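Local coordinates for surface presentation of antigens protein SpaO (Salmonella typhimurium, PDB 4YX1) that takes part in the type III secretion sorting platform that Salmonella needs to enter mammalian cells, and is represented here by the protein's second SPOA domain, at the interface of chains A and B. Sequence-based numbering; all coordinates share one arbitrary frame. Chains: chain A/B, Surface presentation of antigens protein SpaO.

Contact 1: the interface of chains A and B. Residues chain A 9, 57, 60-65; chain B 28-32.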
ATOM      1  N   PHE A   9      -1.223   4.661   0.756  1.00  6.94           N
ATOM      2  CA  PHE A   9      -0.905   3.835   1.910  1.00  6.32           C
ATOM      3  C   PHE A   9      -0.323   2.560   1.346  1.00  6.46           C
ATOM      4  O   PHE A   9      -1.036   1.796   0.691  1.00  7.33           O
ATOM      5  CB  PHE A   9      -2.141   3.560   2.774  1.00  8.50           C
ATOM      6  CG  PHE A   9      -2.697   4.781   3.417  1.00 10.33           C
ATOM      7  CD1 PHE A   9      -3.579   5.603   2.730  1.00 12.81           C
ATOM      8  CD2 PHE A   9      -2.304   5.142   4.689  1.00 13.36           C
ATOM      9  CE1 PHE A   9      -4.081   6.745   3.313  1.00 14.43           C
ATOM     10  CE2 PHE A   9      -2.804   6.287   5.285  1.00 14.80           C
ATOM     11  CZ  PHE A   9      -3.692   7.091   4.596  1.00 14.51           C
HETATM   12  N   MSE A  57      -9.995  -2.179  12.810  1.00 11.78           N
HETATM   13  CA  MSE A  57     -10.875  -1.353  13.626  1.00 13.08           C
HETATM   14  C   MSE A  57     -12.274  -1.959  13.584  1.00 14.44           C
HETATM   15  O   MSE A  57     -12.465  -3.050  13.039  1.00 15.62           O
HETATM   16  CB  MSE A  57     -10.869   0.092  13.120  1.00 13.72           C
HETATM   17  CG  MSE A  57      -9.474   0.703  13.019  1.00 15.38           C
HETATM   18 SE   MSE A  57      -9.496   2.534  12.370  1.00 19.18          SE
HETATM   19  CE  MSE A  57     -10.465   3.361  13.841  1.00 18.14           C
ATOM     20  N   THR A  60     -13.625  -0.856   9.723  1.00 16.54           N
ATOM     21  CA  THR A  60     -12.657  -0.741   8.636  1.00 14.88           C
ATOM     22  C   THR A  60     -11.278  -1.168   9.105  1.00 12.67           C
ATOM     23  O   THR A  60     -11.071  -1.451  10.278  1.00 12.74           O
ATOM     24  CB  THR A  60     -12.536   0.711   8.103  1.00 17.33           C
ATOM     25  OG1 THR A  60     -12.023   1.553   9.147  1.00 18.71           O
ATOM     26  CG2 THR A  60     -13.875   1.263   7.597  1.00 18.39           C
ATOM     27  N   LEU A  61     -10.324  -1.181   8.186  1.00 11.62           N
ATOM     28  CA  LEU A  61      -8.926  -1.223   8.583  1.00 10.91           C
ATOM     29  C   LEU A  61      -8.481   0.179   8.939  1.00 10.59           C
ATOM     30  O   LEU A  61      -9.074   1.162   8.495  1.00 12.98           O
ATOM     31  CB  LEU A  61      -8.034  -1.782   7.477  1.00 13.57           C
ATOM     32  CG  LEU A  61      -8.287  -3.245   7.111  1.00 15.49           C
ATOM     33  CD1 LEU A  61      -7.263  -3.681   6.086  1.00 18.20           C
ATOM     34  CD2 LEU A  61      -8.242  -4.144   8.345  1.00 17.53           C
ATOM     35  N   GLY A  62      -7.433   0.271   9.742  1.00 10.09           N
ATOM     36  CA  GLY A  62      -6.857   1.553  10.055  1.00  9.90           C
ATOM     37  C   GLY A  62      -5.350   1.470  10.026  1.00  9.26           C
ATOM     38  O   GLY A  62      -4.776   0.388   9.967  1.00  8.77           O
ATOM     39  N   VAL A  63      -4.710   2.631  10.077  1.00  8.56           N
ATOM     40  CA  VAL A  63      -3.264   2.685  10.207  1.00  8.82           C
ATOM     41  C   VAL A  63      -2.927   3.446  11.479  1.00  9.09           C
ATOM     42  O   VAL A  63      -3.242   4.627  11.615  1.00  9.63           O
ATOM     43  CB  VAL A  63      -2.591   3.341   8.987  1.00 10.38           C
ATOM     44  CG1 VAL A  63      -1.086   3.426   9.205  1.00 10.66           C
ATOM     45  CG2 VAL A  63      -2.914   2.550   7.730  1.00 12.50           C
ATOM     46  N   GLU A  64      -2.318   2.738  12.426  1.00  8.23           N
ATOM     47  CA  GLU A  64      -1.829   3.333  13.655  1.00  8.64           C
ATOM     48  C   GLU A  64      -0.480   3.978  13.380  1.00  8.45           C
ATOM     49  O   GLU A  64       0.477   3.282  13.074  1.00 10.09           O
ATOM     50  CB  GLU A  64      -1.708   2.259  14.735  1.00  8.64           C
ATOM     51  CG  GLU A  64      -1.143   2.780  16.048  1.00 10.21           C
ATOM     52  CD  GLU A  64      -0.766   1.664  16.996  1.00 13.33           C
ATOM     53  OE1 GLU A  64      -0.794   0.486  16.577  1.00 17.61           O
ATOM     54  OE2 GLU A  64      -0.428   1.960  18.156  1.00 13.54           O
ATOM     55  N   ILE A  65      -0.395   5.300  13.474  1.00  8.54           N
ATOM     56  CA  ILE A  65       0.849   5.985  13.115  1.00  9.90           C
ATOM     57  C   ILE A  65       1.934   5.723  14.162  1.00 10.34           C
ATOM     58  O   ILE A  65       1.703   5.851  15.367  1.00 11.88           O
ATOM     59  CB  ILE A  65       0.635   7.506  12.970  1.00 11.60           C
ATOM     60  CG1 ILE A  65      -0.470   7.806  11.950  1.00 12.58           C
ATOM     61  CG2 ILE A  65       1.948   8.222  12.601  1.00 13.14           C
ATOM     62  CD1 ILE A  65      -0.148   7.350  10.571  1.00 13.98           C
TER
ATOM     63  N   GLN B  28      -3.389  10.253  14.955  1.00 14.41           N
ATOM     64  CA  GLN B  28      -2.561   9.114  15.351  1.00 14.78           C
ATOM     65  C   GLN B  28      -3.099   7.763  14.853  1.00 12.77           C
ATOM     66  O   GLN B  28      -2.363   6.788  14.797  1.00 11.81           O
ATOM     67  CB  GLN B  28      -2.382   9.085  16.873  1.00 18.69           C
ATOM     68  CG  GLN B  28      -1.274  10.035  17.329  1.00 23.72           C
ATOM     69  CD  GLN B  28       0.090   9.695  16.710  1.00 27.81           C
ATOM     70  OE1 GLN B  28       0.569   8.568  16.801  1.00 28.30           O
ATOM     71  NE2 GLN B  28       0.691  10.673  16.026  1.00 29.32           N
ATOM     72  N   LEU B  29      -4.372   7.709  14.480  1.00 11.43           N
ATOM     73  CA  LEU B  29      -4.969   6.490  13.947  1.00 10.76           C
ATOM     74  C   LEU B  29      -5.847   6.885  12.764  1.00 11.44           C
ATOM     75  O   LEU B  29      -6.821   7.620  12.924  1.00 13.70           O
ATOM     76  CB  LEU B  29      -5.771   5.759  15.030  1.00 11.66           C
ATOM     77  CG  LEU B  29      -6.537   4.497  14.612  1.00 12.10           C
ATOM     78  CD1 LEU B  29      -5.609   3.444  14.032  1.00 12.16           C
ATOM     79  CD2 LEU B  29      -7.328   3.907  15.781  1.00 12.67           C
ATOM     80  N   LEU B  30      -5.472   6.423  11.574  1.00 11.05           N
ATOM     81  CA  LEU B  30      -6.156   6.802  10.344  1.00 11.72           C
ATOM     82  C   LEU B  30      -7.078   5.694   9.880  1.00 12.65           C
ATOM     83  O   LEU B  30      -6.643   4.565   9.722  1.00 13.42           O
ATOM     84  CB  LEU B  30      -5.144   7.115   9.242  1.00 11.97           C
ATOM     85  CG  LEU B  30      -4.221   8.308   9.471  1.00 14.17           C
ATOM     86  CD1 LEU B  30      -3.228   8.418   8.316  1.00 14.70           C
ATOM     87  CD2 LEU B  30      -5.058   9.560   9.587  1.00 16.54           C
ATOM     88  N   SER B  31      -8.345   6.014   9.655  1.00 12.73           N
ATOM     89  CA  SER B  31      -9.271   5.030   9.126  1.00 14.66           C
ATOM     90  C   SER B  31      -9.163   4.952   7.606  1.00 13.92           C
ATOM     91  O   SER B  31      -9.134   5.971   6.924  1.00 15.64           O
ATOM     92  CB  SER B  31     -10.705   5.367   9.540  1.00 16.91           C
ATOM     93  OG  SER B  31     -10.846   5.357  10.951  1.00 19.51           O
ATOM     94  N   LEU B  32      -9.102   3.736   7.081  1.00 13.53           N
ATOM     95  CA  LEU B  32      -9.182   3.526   5.642  1.00 14.16           C
ATOM     96  C   LEU B  32     -10.632   3.280   5.266  1.00 15.34           C
ATOM     97  O   LEU B  32     -11.441   2.910   6.114  1.00 14.98           O
ATOM     98  CB  LEU B  32      -8.303   2.350   5.216  1.00 15.62           C
ATOM     99  CG  LEU B  32      -6.831   2.532   5.580  1.00 17.90           C
ATOM    100  CD1 LEU B  32      -6.032   1.331   5.145  1.00 19.75           C
ATOM    101  CD2 LEU B  32      -6.275   3.807   4.962  1.00 19.62           C
TER
HETATM  102  O   HOH W   1      -0.905   5.939  17.043  1.00 17.99           O
HETATM  103  O   HOH W   2     -12.922   3.234  11.027  1.00 32.06           O

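Contact 2: the interface of chains A and B. Residues chain A 24-25, 27-28, 30; chain B 65, 68.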
HETATM    1  N   MSE A  24       6.426 -13.149 -10.313  1.00 10.61           N
HETATM    2  CA  MSE A  24       5.273 -12.769  -9.512  1.00 11.57           C
HETATM    3  C   MSE A  24       3.979 -12.871 -10.311  1.00 10.93           C
HETATM    4  O   MSE A  24       2.945 -13.311  -9.799  1.00 10.16           O
HETATM    5  CB  MSE A  24       5.456 -11.352  -8.988  1.00 13.65           C
HETATM    6  CG  MSE A  24       4.167 -10.640  -8.604  1.00 19.19           C
HETATM    7 SE   MSE A  24       4.599  -8.851  -8.019  1.00 24.19          SE
HETATM    8  CE  MSE A  24       6.302  -9.447  -7.164  1.00 12.31           C
ATOM      9  N   GLY A  25       4.044 -12.460 -11.574  1.00  9.99           N
ATOM     10  CA  GLY A  25       2.881 -12.457 -12.443  1.00 10.73           C
ATOM     11  C   GLY A  25       2.330 -13.842 -12.738  1.00 10.75           C
ATOM     12  O   GLY A  25       1.208 -13.959 -13.210  1.00 13.41           O
ATOM     13  N   GLN A  27       1.825 -15.985 -10.327  1.00 11.14           N
ATOM     14  CA  GLN A  27       1.210 -16.432  -9.085  1.00 12.12           C
ATOM     15  C   GLN A  27      -0.203 -15.907  -8.912  1.00 11.24           C
ATOM     16  O   GLN A  27      -0.567 -14.850  -9.434  1.00 12.45           O
ATOM     17  CB  GLN A  27       2.072 -16.005  -7.897  1.00 14.61           C
ATOM     18  CG  GLN A  27       3.490 -16.549  -7.958  1.00 18.68           C
ATOM     19  CD  GLN A  27       3.531 -18.062  -7.835  1.00 24.14           C
ATOM     20  OE1 GLN A  27       3.577 -18.615  -6.730  1.00 26.64           O
ATOM     21  NE2 GLN A  27       3.498 -18.744  -8.973  1.00 26.66           N
ATOM     22  N   GLN A  28      -0.999 -16.660  -8.169  1.00 10.71           N
ATOM     23  CA  GLN A  28      -2.339 -16.220  -7.800  1.00 11.73           C
ATOM     24  C   GLN A  28      -2.420 -15.748  -6.349  1.00  9.66           C
ATOM     25  O   GLN A  28      -3.365 -15.069  -5.976  1.00 10.04           O
ATOM     26  CB  GLN A  28      -3.352 -17.345  -8.034  1.00 15.37           C
ATOM     27  CG  GLN A  28      -3.746 -17.533  -9.497  1.00 20.31           C
ATOM     28  CD  GLN A  28      -4.368 -16.283 -10.101  1.00 24.03           C
ATOM     29  OE1 GLN A  28      -5.325 -15.728  -9.564  1.00 25.63           O
ATOM     30  NE2 GLN A  28      -3.820 -15.831 -11.224  1.00 25.79           N
ATOM     31  N   LEU A  30       0.194 -14.062  -3.472  1.00 10.28           N
ATOM     32  CA  LEU A  30       1.535 -13.555  -3.211  1.00 11.65           C
ATOM     33  C   LEU A  30       1.748 -13.375  -1.718  1.00 12.41           C
ATOM     34  O   LEU A  30       0.961 -12.712  -1.051  1.00 14.11           O
ATOM     35  CB  LEU A  30       1.765 -12.228  -3.938  1.00 13.77           C
ATOM     36  CG  LEU A  30       1.923 -12.268  -5.460  1.00 17.40           C
ATOM     37  CD1 LEU A  30       3.078 -13.160  -5.857  1.00 18.54           C
ATOM     38  CD2 LEU A  30       0.673 -12.699  -6.177  1.00 20.37           C
TER
ATOM     39  N   ILE B  65      -4.579 -12.513  -5.788  1.00  8.68           N
ATOM     40  CA  ILE B  65      -4.789 -11.767  -7.025  1.00 10.18           C
ATOM     41  C   ILE B  65      -6.168 -12.032  -7.606  1.00 10.86           C
ATOM     42  O   ILE B  65      -6.559 -13.184  -7.825  1.00 13.66           O
ATOM     43  CB  ILE B  65      -3.740 -12.114  -8.093  1.00 13.08           C
ATOM     44  CG1 ILE B  65      -2.337 -11.865  -7.555  1.00 15.48           C
ATOM     45  CG2 ILE B  65      -3.980 -11.300  -9.361  1.00 13.07           C
ATOM     46  CD1 ILE B  65      -2.051 -10.421  -7.224  1.00 16.97           C
ATOM     47  N   TRP B  68      -4.681  -9.955 -12.886  1.00 15.26           N
ATOM     48  CA  TRP B  68      -3.480  -9.366 -13.471  1.00 14.84           C
ATOM     49  C   TRP B  68      -3.901  -8.677 -14.764  1.00 15.07           C
ATOM     50  O   TRP B  68      -4.521  -9.308 -15.627  1.00 18.41           O
ATOM     51  CB  TRP B  68      -2.400 -10.417 -13.772  1.00 14.85           C
ATOM     52  CG  TRP B  68      -1.686 -10.996 -12.588  1.00 16.07           C
ATOM     53  CD1 TRP B  68      -1.729 -12.290 -12.163  1.00 15.56           C
ATOM     54  CD2 TRP B  68      -0.795 -10.311 -11.698  1.00 16.02           C
ATOM     55  NE1 TRP B  68      -0.941 -12.449 -11.046  1.00 16.79           N
ATOM     56  CE2 TRP B  68      -0.351 -11.250 -10.746  1.00 16.06           C
ATOM     57  CE3 TRP B  68      -0.337  -8.991 -11.610  1.00 16.74           C
ATOM     58  CZ2 TRP B  68       0.526 -10.912  -9.715  1.00 16.41           C
ATOM     59  CZ3 TRP B  68       0.536  -8.659 -10.589  1.00 17.67           C
ATOM     60  CH2 TRP B  68       0.954  -9.616  -9.651  1.00 17.17           C
TER
HETATM   61  O   HOH W   3      -6.017 -15.818  -6.493  1.00 18.62           O

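Contact 1: the interface of chains A and B
Strand 61-65 of chain A pairs antiparallel with strand 29-31 of chain B, between two SPOA domains. Backbone bonds form the ladder. B:Leu32 N gives its hydrogen to A:Leu61 O at 2.9 Å, in the carbonyl plane. A:Val63 N donates to B:Leu30 O at 2.8 Å, also in plane. The return bond, B:Leu30 N to A:Val63 O, is nearly straight (174° at H), but its donor sits above the carbonyl plane. A:Ile65 N closes the ladder on B:Gln28 O.

The tight side is apolar. CG of B:Leu30 (chi1 -64°) and of B:Leu32 is anti to the carbonyl carbon, which turns both side chains toward A:Phe9. B:Leu32 and A:Phe9 meet tip to tip. Methyl CD2 of B:Leu32 lies over the centre of one ring face, 3.9 Å from the centroid of A:Phe9. B:Leu30 crosses the same ring at about a right angle and brings CD1 to its edge, 3.7 Å from A:Phe9 CE2. The same CD1 also meets CD1 of A:Ile65.

The opposite side is mixed and partly hydrated. Selenomethionine A:Met57 is extended to SE and then bends (chi3 64°). Its SE lies 3.4 Å from B:Ser31 OG. Its CE meets B:Leu29 CD2 tip to tip at 3.7 Å. Water 2 bridges the hydroxyls A:Thr60 OG1 and B:Ser31 OG. A:Thr60 OG1 also donates to A:Leu61 O from above the carbonyl plane, so that oxygen takes two donors. At the far end B:Gln28 bends at chi2, and water 1 joins its OE1 and backbone O to A:Ile65 O. In the deposited dimer the site runs one sheet across both chains, backed by an apolar face; it is probably part of how SPOA domains pair.

Contact 2: the interface of chains A and B
The end of helix 18-25, the loop after it and strand 29-31 of chain A meet strands 61-65 and 67-68 of chain B. Both chains are SPOA domains of the FliN/MopA/SpaO family. B:Trp68 carries much of the contact and hides 69 Å² of its surface. CG of B:Trp68 is anti to its own carbonyl carbon (chi1 -72°), and the indole reaches across to the loop of chain A.

The indole N-H points at the backbone carbonyl of A:Gln27. The B:Trp68 NE1 to A:Gln27 O bond is 2.9 Å long and almost straight (175° at H). The oxygen lies in the ring plane, and the N-H arrives nearly along the C=O axis. This bond and the cover on both faces should fix the rotation of the ring. On one face sits CG2 of B:Ile65, from the same chain, 3.6 Å above the plane and toward the rim. On the other face lies A:Gly25 CA, 3.8 Å from B:Trp68 CE2. The carbonyl oxygens O of A:Gly25 and A:Met24, at the helix end, lie 3.4 Å from B:Trp68 NE1 and CZ2 respectively.

The six-membered end of the indole runs up against A:Met24, a selenomethionine. The two side chains cross at about a right angle, with A:Met24 CG 3.5 Å from B:Trp68 CH2. A:Leu30 crosses B:Ile65 obliquely and tightly, its CD2 3.4 Å from B:Ile65 CG1. The same methyl also touches B:Trp68 CZ2.

Beside this apolar cluster, B:Ile65 N donates to A:Gln28 O at 2.8 Å, from above the carbonyl plane. Water 3 links that oxygen and OE1 of A:Gln28, whose side chain bends at chi2, to B:Ile65 O.

Contacts 1 and 2 lie about 26 Å apart, measured between the centres of their C-alpha atoms. They belong to one two-fold symmetric interface and share strands 29-31 and 61-65 with the chains exchanged. Residues 28, 30 and 65 appear in both. Contact 1 adds strand 4-10 and the loop before strand 61-65; contact 2 adds helix 18-25 and strand 67-68. Each chain lends strand 61-65 to its partner and takes the partner's on its own strand 29-31. The two joints are alike in backbone bonding, though Leu30 is turned differently in each. Such exchange would suit a SPOA assembly module.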